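Local coordinates for five-membered-cyclitol-phosphate synthase (Streptomyces citricolor, PDB 6K96), which belongs to the myo-inositol-1-phosphate synthase family of NAD-binding proteins, holding nicotinamide-adenine-dinucleotide on a Rossmann-type domain within an assembly of four chains, at residues L132-Q137 against T158-V162; F222-R226 against P254-Y258. All coordinates share one frame; numbering follows the deposited sequence.

Interaction 1: residues L132-Q137 against T158-V162. With NAD (nicotinamide-adenine-dinucleotide), chain G.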
ATOM      1  N   LEU B 132      17.126 -29.781   2.091  1.00 32.68           N
ATOM      2  CA  LEU B 132      18.049 -29.388   0.998  1.00 32.05           C
ATOM      3  C   LEU B 132      17.339 -28.426   0.058  1.00 30.28           C
ATOM      4  O   LEU B 132      16.123 -28.258   0.103  1.00 28.70           O
ATOM      5  CB  LEU B 132      18.470 -30.646   0.213  1.00 33.23           C
ATOM      6  CG  LEU B 132      19.729 -31.373   0.693  1.00 34.08           C
ATOM      7  CD1 LEU B 132      19.458 -32.009   2.039  1.00 34.59           C
ATOM      8  CD2 LEU B 132      20.149 -32.435  -0.290  1.00 34.79           C
ATOM      9  N   PRO B 133      18.099 -27.852  -0.896  1.00 29.70           N
ATOM     10  CA  PRO B 133      17.485 -27.056  -1.945  1.00 29.74           C
ATOM     11  C   PRO B 133      16.418 -27.862  -2.706  1.00 30.25           C
ATOM     12  O   PRO B 133      16.435 -29.105  -2.749  1.00 31.03           O
ATOM     13  CB  PRO B 133      18.701 -26.658  -2.829  1.00 29.77           C
ATOM     14  CG  PRO B 133      19.916 -26.788  -1.947  1.00 29.67           C
ATOM     15  CD  PRO B 133      19.577 -27.925  -1.000  1.00 29.82           C
ATOM     16  N   THR B 134      15.477 -27.154  -3.297  1.00 30.64           N
ATOM     17  CA  THR B 134      14.478 -27.737  -4.215  1.00 31.59           C
ATOM     18  C   THR B 134      15.236 -28.173  -5.473  1.00 33.10           C
ATOM     19  O   THR B 134      16.198 -27.465  -5.807  1.00 34.27           O
ATOM     20  CB  THR B 134      13.359 -26.735  -4.491  1.00 31.09           C
ATOM     21  OG1 THR B 134      12.559 -26.737  -3.308  1.00 31.46           O
ATOM     22  CG2 THR B 134      12.513 -27.055  -5.702  1.00 30.95           C
ATOM     23  N   GLY B 135      14.871 -29.326  -6.051  1.00 33.77           N
ATOM     24  CA  GLY B 135      15.280 -29.748  -7.389  1.00 34.88           C
ATOM     25  C   GLY B 135      16.160 -30.989  -7.358  1.00 36.12           C
ATOM     26  O   GLY B 135      16.573 -31.447  -8.477  1.00 36.86           O
ATOM     27  N   LEU B 136      16.468 -31.533  -6.179  1.00 35.70           N
ATOM     28  CA  LEU B 136      17.478 -32.618  -6.099  1.00 36.46           C
ATOM     29  C   LEU B 136      16.789 -33.948  -5.823  1.00 36.59           C
ATOM     30  O   LEU B 136      16.965 -34.453  -4.735  1.00 36.53           O
ATOM     31  CB  LEU B 136      18.507 -32.270  -5.018  1.00 36.90           C
ATOM     32  CG  LEU B 136      19.079 -30.848  -5.079  1.00 36.78           C
ATOM     33  CD1 LEU B 136      19.629 -30.416  -3.707  1.00 36.95           C
ATOM     34  CD2 LEU B 136      20.127 -30.694  -6.180  1.00 36.51           C
ATOM     35  N   GLN B 137      16.086 -34.506  -6.816  1.00 38.13           N
ATOM     36  CA  GLN B 137      15.341 -35.806  -6.761  1.00 38.85           C
ATOM     37  C   GLN B 137      16.248 -36.959  -6.317  1.00 39.73           C
ATOM     38  O   GLN B 137      15.824 -37.748  -5.461  1.00 42.15           O
ATOM     39  CB  GLN B 137      14.647 -36.107  -8.082  1.00 39.50           C
ATOM     40  CG  GLN B 137      13.673 -37.282  -8.020  1.00 40.63           C
ATOM     41  CD  GLN B 137      12.568 -37.208  -6.989  1.00 41.24           C
ATOM     42  OE1 GLN B 137      11.556 -36.535  -7.171  1.00 42.40           O
ATOM     43  NE2 GLN B 137      12.723 -37.935  -5.890  1.00 41.99           N
ATOM     44  N   THR B 158      10.538 -30.626   0.715  1.00 34.50           N
ATOM     45  CA  THR B 158      10.753 -30.163  -0.690  1.00 34.30           C
ATOM     46  C   THR B 158       9.669 -30.720  -1.597  1.00 34.70           C
ATOM     47  O   THR B 158       8.972 -31.646  -1.171  1.00 34.71           O
ATOM     48  CB  THR B 158      12.129 -30.561  -1.256  1.00 33.54           C
ATOM     49  OG1 THR B 158      12.114 -31.922  -1.662  1.00 32.38           O
ATOM     50  CG2 THR B 158      13.244 -30.354  -0.262  1.00 33.58           C
ATOM     51  N   PRO B 159       9.517 -30.177  -2.841  1.00 35.38           N
ATOM     52  CA  PRO B 159       8.577 -30.706  -3.842  1.00 35.93           C
ATOM     53  C   PRO B 159       9.011 -32.038  -4.490  1.00 36.39           C
ATOM     54  O   PRO B 159       8.226 -32.615  -5.260  1.00 35.77           O
ATOM     55  CB  PRO B 159       8.480 -29.635  -4.948  1.00 35.49           C
ATOM     56  CG  PRO B 159       9.184 -28.425  -4.364  1.00 34.99           C
ATOM     57  CD  PRO B 159      10.184 -28.968  -3.353  1.00 35.11           C
ATOM     58  N   GLU B 160      10.177 -32.558  -4.125  1.00 37.01           N
ATOM     59  CA  GLU B 160      10.651 -33.845  -4.686  1.00 39.13           C
ATOM     60  C   GLU B 160       9.684 -34.962  -4.299  1.00 40.00           C
ATOM     61  O   GLU B 160       9.131 -34.919  -3.220  1.00 38.52           O
ATOM     62  CB  GLU B 160      12.098 -34.142  -4.297  1.00 39.58           C
ATOM     63  CG  GLU B 160      13.090 -33.423  -5.179  1.00 39.82           C
ATOM     64  CD  GLU B 160      12.820 -31.953  -5.477  1.00 39.99           C
ATOM     65  OE1 GLU B 160      12.453 -31.634  -6.660  1.00 39.73           O
ATOM     66  OE2 GLU B 160      12.963 -31.136  -4.533  1.00 38.68           O
ATOM     67  N   LEU B 161       9.531 -35.928  -5.216  1.00 41.94           N
ATOM     68  CA  LEU B 161       8.731 -37.161  -5.036  1.00 42.90           C
ATOM     69  C   LEU B 161       9.449 -38.060  -4.027  1.00 42.57           C
ATOM     70  O   LEU B 161      10.593 -38.468  -4.367  1.00 42.57           O
ATOM     71  CB  LEU B 161       8.573 -37.835  -6.409  1.00 44.15           C
ATOM     72  CG  LEU B 161       7.141 -38.277  -6.724  1.00 45.54           C
ATOM     73  CD1 LEU B 161       6.269 -37.097  -7.126  1.00 46.35           C
ATOM     74  CD2 LEU B 161       7.087 -39.347  -7.791  1.00 47.26           C
ATOM     75  N   VAL B 162       8.849 -38.276  -2.837  1.00 41.55           N
ATOM     76  CA  VAL B 162       9.311 -39.253  -1.804  1.00 41.82           C
ATOM     77  C   VAL B 162       8.091 -39.961  -1.208  1.00 42.03           C
ATOM     78  O   VAL B 162       7.846 -41.133  -1.516  1.00 42.41           O
ATOM     79  CB  VAL B 162      10.168 -38.617  -0.695  1.00 42.02           C
ATOM     80  CG1 VAL B 162      10.804 -39.674   0.203  1.00 42.09           C
ATOM     81  CG2 VAL B 162      11.239 -37.707  -1.245  1.00 41.89           C
TER
HETATM   82  PA  NAD G 400      18.742 -23.205   2.459  1.00 29.78           P
HETATM   83  O1A NAD G 400      19.233 -22.894   1.098  1.00 29.76           O
HETATM   84  O2A NAD G 400      18.905 -22.107   3.474  1.00 30.34           O
HETATM   85  O5B NAD G 400      19.252 -24.576   3.050  1.00 30.93           O
HETATM   86  C5B NAD G 400      19.830 -25.477   2.076  1.00 33.59           C
HETATM   87  C4B NAD G 400      20.985 -26.206   2.710  1.00 35.21           C
HETATM   88  O4B NAD G 400      21.277 -27.483   2.049  1.00 36.59           O
HETATM   89  C3B NAD G 400      22.294 -25.414   2.656  1.00 36.05           C
HETATM   90  O3B NAD G 400      22.938 -25.524   3.920  1.00 36.05           O
HETATM   91  C2B NAD G 400      23.084 -26.174   1.594  1.00 37.11           C
HETATM   92  O2B NAD G 400      24.410 -25.772   1.785  1.00 37.92           O
HETATM   93  C1B NAD G 400      22.691 -27.600   1.993  1.00 37.63           C
HETATM   94  N9A NAD G 400      23.007 -28.672   1.069  1.00 39.08           N
HETATM   95  C8A NAD G 400      23.088 -28.521  -0.293  1.00 40.23           C
HETATM   96  N7A NAD G 400      23.290 -29.654  -0.926  1.00 41.35           N
HETATM   97  C5A NAD G 400      23.312 -30.621   0.073  1.00 40.54           C
HETATM   98  C6A NAD G 400      23.485 -32.019   0.017  1.00 41.38           C
HETATM   99  N6A NAD G 400      23.639 -32.680  -1.125  1.00 40.98           N
HETATM  100  N1A NAD G 400      23.416 -32.713   1.186  1.00 42.21           N
HETATM  101  C2A NAD G 400      23.254 -32.008   2.321  1.00 41.28           C
HETATM  102  N3A NAD G 400      23.100 -30.696   2.486  1.00 40.11           N
HETATM  103  C4A NAD G 400      23.128 -30.036   1.312  1.00 40.05           C
HETATM  104  O3  NAD G 400      17.195 -23.536   2.334  1.00 28.66           O
HETATM  105  PN  NAD G 400      16.004 -23.273   3.381  1.00 27.10           P
HETATM  106  O1N NAD G 400      16.400 -23.879   4.672  1.00 27.10           O
HETATM  107  O2N NAD G 400      15.690 -21.819   3.198  1.00 27.21           O
HETATM  108  O5D NAD G 400      14.840 -24.177   2.727  1.00 27.40           O
HETATM  109  C5D NAD G 400      15.094 -25.637   2.606  1.00 27.59           C
HETATM  110  C4D NAD G 400      14.086 -26.244   1.676  1.00 27.48           C
HETATM  111  O4D NAD G 400      12.742 -26.132   2.201  1.00 26.98           O
HETATM  112  C3D NAD G 400      14.071 -25.576   0.293  1.00 27.60           C
HETATM  113  O3D NAD G 400      13.852 -26.592  -0.662  1.00 28.24           O
HETATM  114  C2D NAD G 400      12.792 -24.744   0.333  1.00 27.35           C
HETATM  115  O2D NAD G 400      12.135 -24.530  -0.902  1.00 27.16           O
HETATM  116  C1D NAD G 400      11.880 -25.648   1.161  1.00 27.20           C
HETATM  117  N1N NAD G 400      10.709 -24.864   1.657  1.00 26.92           N
HETATM  118  C2N NAD G 400      10.938 -23.612   2.321  1.00 26.96           C
HETATM  119  C3N NAD G 400       9.894 -22.756   2.631  1.00 26.33           C
HETATM  120  C7N NAD G 400      10.215 -21.470   3.370  1.00 26.37           C
HETATM  121  O7N NAD G 400      11.351 -21.274   3.783  1.00 26.14           O
HETATM  122  N7N NAD G 400       9.239 -20.581   3.535  1.00 26.09           N
HETATM  123  C4N NAD G 400       8.612 -23.140   2.239  1.00 26.22           C
HETATM  124  C5N NAD G 400       8.384 -24.424   1.760  1.00 26.46           C
HETATM  125  C6N NAD G 400       9.444 -25.234   1.397  1.00 26.73           C
HETATM  126  O   HOH W   1      15.698 -31.743  -3.271  1.00 33.65           O
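The NAD pocket of the Rossmann-type domain is lined here by two loops, L132-Q137 and T158-V162, which leave neighbouring strands of the parallel sheet, 127-130 and 153-156; E160 reaches across to join them. Its CG lies anti to the carbonyl carbon (chi1 -82°), and a bend at chi2 turns the carboxylate toward G135. There G135 N gives OE2 of E160 an almost straight bond of 3.0 Å (176° at the hydrogen), coming from above the carboxylate plane. A water accepts from L136 N at 3.0 Å and also lies beside P133 O and E160 OE2. On the cofactor side, T134 crosses P159 at about a right angle, with OG1 of T134 3.3 Å from CD of P159. The same OG1 faces a ribose of NAD, whose O3D bonds L132 O at 2.9 Å. L132 packs its branched end over the adenine, CD2 coming 3.4 Å from C6A. Q137, the first residue of helix 137-149, clasps the backbone of L161 with its amide: OE1 takes L161 N in the carbonyl plane at 2.9 Å, and NE2 donates to a lone pair of L161 O at 2.7 Å.

Interaction 2: residues F222-R226 against P254-Y258; sequences FRNLR and PSAGY
F222 points its ring from helix 220-225 into the bend of P254-Y258, where G257 and S255 meet it. With CG anti to the backbone N (chi1 -173°), the ring extends away from the helix, and its far end sits among polar atoms: CE1 of F222 is 3.2 Å from G257 O, while CZ of F222 is 3.4 Å from S255 OG. Both partners approach obliquely. On the side nearer the helix, CD1 of F222 comes within 4.0 Å of CD1 of Y258, meeting the tyrosine ring at its edge.

R223, one residue on, takes a face of that same tyrosine. Its aliphatic CG lies over the ring, and the chain then bends at chi3 to carry the guanidinium above it in an off-centre cation-pi contact. CZ of R223 is 4.0 Å from the centroid of the Y258 ring and 30° off the normal. The two planes are tilted by 42°, which brings one corner down, NH2 of R223 lying 3.1 Å from CE2 of Y258.

The tyrosine belongs to strand 255-258 of the mixed sheet in the myo-inositol-1-phosphate synthase family region. That strand runs parallel to 207-217, the long strand leading to helix 220-225, and A256 turns its methyl onto L214 and L216 there.

R226 ends the modelled chain before a gap, though its N still bonds F222 O at 3.2 Å. Its side chain, bent at chi2 and chi3, lays one guanidinium face against the backbone of G257 and Y258, NH2 of R226 standing 3.4 Å from CA of G257. NH1 of R226 points at S255 O across 3.3 Å, but a clash with the serine hydroxyl makes that bond doubtful.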
ATOM      1  N   PHE B 222      15.444 -18.624  -2.279  1.00 31.35           N
ATOM      2  CA  PHE B 222      14.832 -17.784  -3.329  1.00 31.40           C
ATOM      3  C   PHE B 222      15.761 -17.724  -4.557  1.00 32.85           C
ATOM      4  O   PHE B 222      15.253 -17.791  -5.682  1.00 32.21           O
ATOM      5  CB  PHE B 222      14.480 -16.429  -2.716  1.00 30.22           C
ATOM      6  CG  PHE B 222      13.692 -15.517  -3.602  1.00 28.68           C
ATOM      7  CD1 PHE B 222      14.343 -14.710  -4.499  1.00 28.92           C
ATOM      8  CD2 PHE B 222      12.327 -15.491  -3.555  1.00 28.15           C
ATOM      9  CE1 PHE B 222      13.641 -13.885  -5.367  1.00 28.67           C
ATOM     10  CE2 PHE B 222      11.623 -14.632  -4.379  1.00 28.29           C
ATOM     11  CZ  PHE B 222      12.280 -13.867  -5.309  1.00 28.37           C
ATOM     12  N   ARG B 223      17.056 -17.547  -4.324  1.00 35.44           N
ATOM     13  CA  ARG B 223      18.156 -17.587  -5.329  1.00 38.93           C
ATOM     14  C   ARG B 223      18.139 -18.928  -6.117  1.00 39.49           C
ATOM     15  O   ARG B 223      18.228 -18.899  -7.364  1.00 38.40           O
ATOM     16  CB  ARG B 223      19.500 -17.357  -4.629  1.00 41.62           C
ATOM     17  CG  ARG B 223      20.428 -16.427  -5.401  1.00 45.30           C
ATOM     18  CD  ARG B 223      21.939 -16.597  -5.254  1.00 47.86           C
ATOM     19  NE  ARG B 223      22.439 -15.318  -4.750  1.00 51.00           N
ATOM     20  CZ  ARG B 223      22.499 -14.165  -5.446  1.00 55.56           C
ATOM     21  NH1 ARG B 223      22.118 -14.112  -6.713  1.00 57.92           N
ATOM     22  NH2 ARG B 223      22.965 -13.058  -4.888  1.00 56.54           N
ATOM     23  N   ASN B 224      17.973 -20.065  -5.430  1.00 39.30           N
ATOM     24  CA  ASN B 224      17.801 -21.398  -6.064  1.00 39.27           C
ATOM     25  C   ASN B 224      16.542 -21.399  -6.940  1.00 40.20           C
ATOM     26  O   ASN B 224      16.653 -21.707  -8.147  1.00 39.39           O
ATOM     27  CB  ASN B 224      17.723 -22.543  -5.045  1.00 38.82           C
ATOM     28  CG  ASN B 224      17.579 -23.902  -5.706  1.00 39.22           C
ATOM     29  OD1 ASN B 224      18.421 -24.287  -6.545  1.00 39.12           O
ATOM     30  ND2 ASN B 224      16.556 -24.656  -5.308  1.00 38.29           N
ATOM     31  N   LEU B 225      15.358 -21.092  -6.394  1.00 42.11           N
ATOM     32  CA  LEU B 225      14.104 -21.228  -7.192  1.00 42.86           C
ATOM     33  C   LEU B 225      14.257 -20.500  -8.548  1.00 44.86           C
ATOM     34  O   LEU B 225      13.950 -21.142  -9.588  1.00 45.44           O
ATOM     35  CB  LEU B 225      12.907 -20.722  -6.387  1.00 42.04           C
ATOM     36  CG  LEU B 225      12.239 -21.680  -5.381  1.00 42.14           C
ATOM     37  CD1 LEU B 225      12.792 -23.111  -5.405  1.00 41.85           C
ATOM     38  CD2 LEU B 225      12.305 -21.113  -3.968  1.00 40.87           C
ATOM     39  N   ARG B 226      14.828 -19.283  -8.521  1.00 45.58           N
ATOM     40  CA  ARG B 226      15.163 -18.327  -9.627  1.00 47.62           C
ATOM     41  C   ARG B 226      15.497 -19.026 -10.969  1.00 46.74           C
ATOM     42  O   ARG B 226      16.216 -20.031 -10.969  1.00 46.08           O
ATOM     43  CB  ARG B 226      16.307 -17.431  -9.111  1.00 50.44           C
ATOM     44  CG  ARG B 226      16.627 -16.198  -9.942  1.00 52.84           C
ATOM     45  CD  ARG B 226      17.157 -15.036  -9.123  1.00 55.50           C
ATOM     46  NE  ARG B 226      16.711 -13.745  -9.653  1.00 59.35           N
ATOM     47  CZ  ARG B 226      15.425 -13.381  -9.870  1.00 62.67           C
ATOM     48  NH1 ARG B 226      14.408 -14.206  -9.658  1.00 62.92           N
ATOM     49  NH2 ARG B 226      15.150 -12.176 -10.339  1.00 63.81           N
ATOM     50  N   PRO B 254       6.325 -15.632  -9.337  1.00 45.94           N
ATOM     51  CA  PRO B 254       6.860 -16.171  -8.082  1.00 44.08           C
ATOM     52  C   PRO B 254       8.285 -15.696  -7.784  1.00 41.72           C
ATOM     53  O   PRO B 254       8.719 -15.920  -6.700  1.00 41.08           O
ATOM     54  CB  PRO B 254       6.931 -17.694  -8.322  1.00 45.94           C
ATOM     55  CG  PRO B 254       7.152 -17.797  -9.805  1.00 46.42           C
ATOM     56  CD  PRO B 254       6.263 -16.689 -10.366  1.00 47.61           C
ATOM     57  N   SER B 255       8.973 -15.094  -8.758  1.00 41.36           N
ATOM     58  CA  SER B 255      10.335 -14.555  -8.543  1.00 41.24           C
ATOM     59  C   SER B 255      10.508 -13.204  -9.242  1.00 41.68           C
ATOM     60  O   SER B 255      11.362 -13.126 -10.164  1.00 44.60           O
ATOM     61  CB  SER B 255      11.368 -15.534  -8.950  1.00 41.53           C
ATOM     62  OG  SER B 255      12.610 -15.148  -8.408  1.00 42.72           O
ATOM     63  N   ALA B 256       9.795 -12.158  -8.779  1.00 39.61           N
ATOM     64  CA  ALA B 256       9.875 -10.789  -9.357  1.00 38.45           C
ATOM     65  C   ALA B 256      11.316 -10.289  -9.291  1.00 37.97           C
ATOM     66  O   ALA B 256      11.696  -9.408 -10.103  1.00 39.43           O
ATOM     67  CB  ALA B 256       8.956  -9.803  -8.704  1.00 37.83           C
ATOM     68  N   GLY B 257      12.126 -10.815  -8.371  1.00 35.96           N
ATOM     69  CA  GLY B 257      13.448 -10.200  -8.158  1.00 34.00           C
ATOM     70  C   GLY B 257      14.022 -10.494  -6.804  1.00 31.79           C
ATOM     71  O   GLY B 257      13.265 -10.708  -5.820  1.00 32.22           O
ATOM     72  N   TYR B 258      15.336 -10.529  -6.790  1.00 30.17           N
ATOM     73  CA  TYR B 258      16.160 -10.952  -5.651  1.00 29.20           C
ATOM     74  C   TYR B 258      16.739  -9.671  -5.050  1.00 29.15           C
ATOM     75  O   TYR B 258      17.500  -8.954  -5.743  1.00 29.21           O
ATOM     76  CB  TYR B 258      17.235 -11.935  -6.083  1.00 28.74           C
ATOM     77  CG  TYR B 258      18.226 -12.235  -5.004  1.00 28.71           C
ATOM     78  CD1 TYR B 258      17.976 -13.212  -4.066  1.00 28.32           C
ATOM     79  CD2 TYR B 258      19.413 -11.536  -4.912  1.00 29.37           C
ATOM     80  CE1 TYR B 258      18.914 -13.534  -3.101  1.00 28.37           C
ATOM     81  CE2 TYR B 258      20.338 -11.798  -3.917  1.00 29.22           C
ATOM     82  CZ  TYR B 258      20.079 -12.785  -2.992  1.00 28.78           C
ATOM     83  OH  TYR B 258      20.995 -13.044  -2.009  1.00 28.83           O
TER

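Interactions 1 and 2 have centres about 17 Å apart, yet they touch through helix 220-225. From interaction 2, N224 turns to the loop of interaction 1, and its ND2 probably donates a hydrogen bond to T134 O at 2.9 Å. Beside it, CD1 of L225 packs 3.8 Å from CB of T134. The helix thus lies between the Rossmann-type loops and strand 255-258. Interaction 1 borders NAD directly, whereas in interaction 2 the side chain of R223 stays about 8 Å from it; D221, just before F222, does bond the cofactor. The sodium ion, at N15 and S293, is about 9 Å from the T134 side chain and about 8 Å from that of F222.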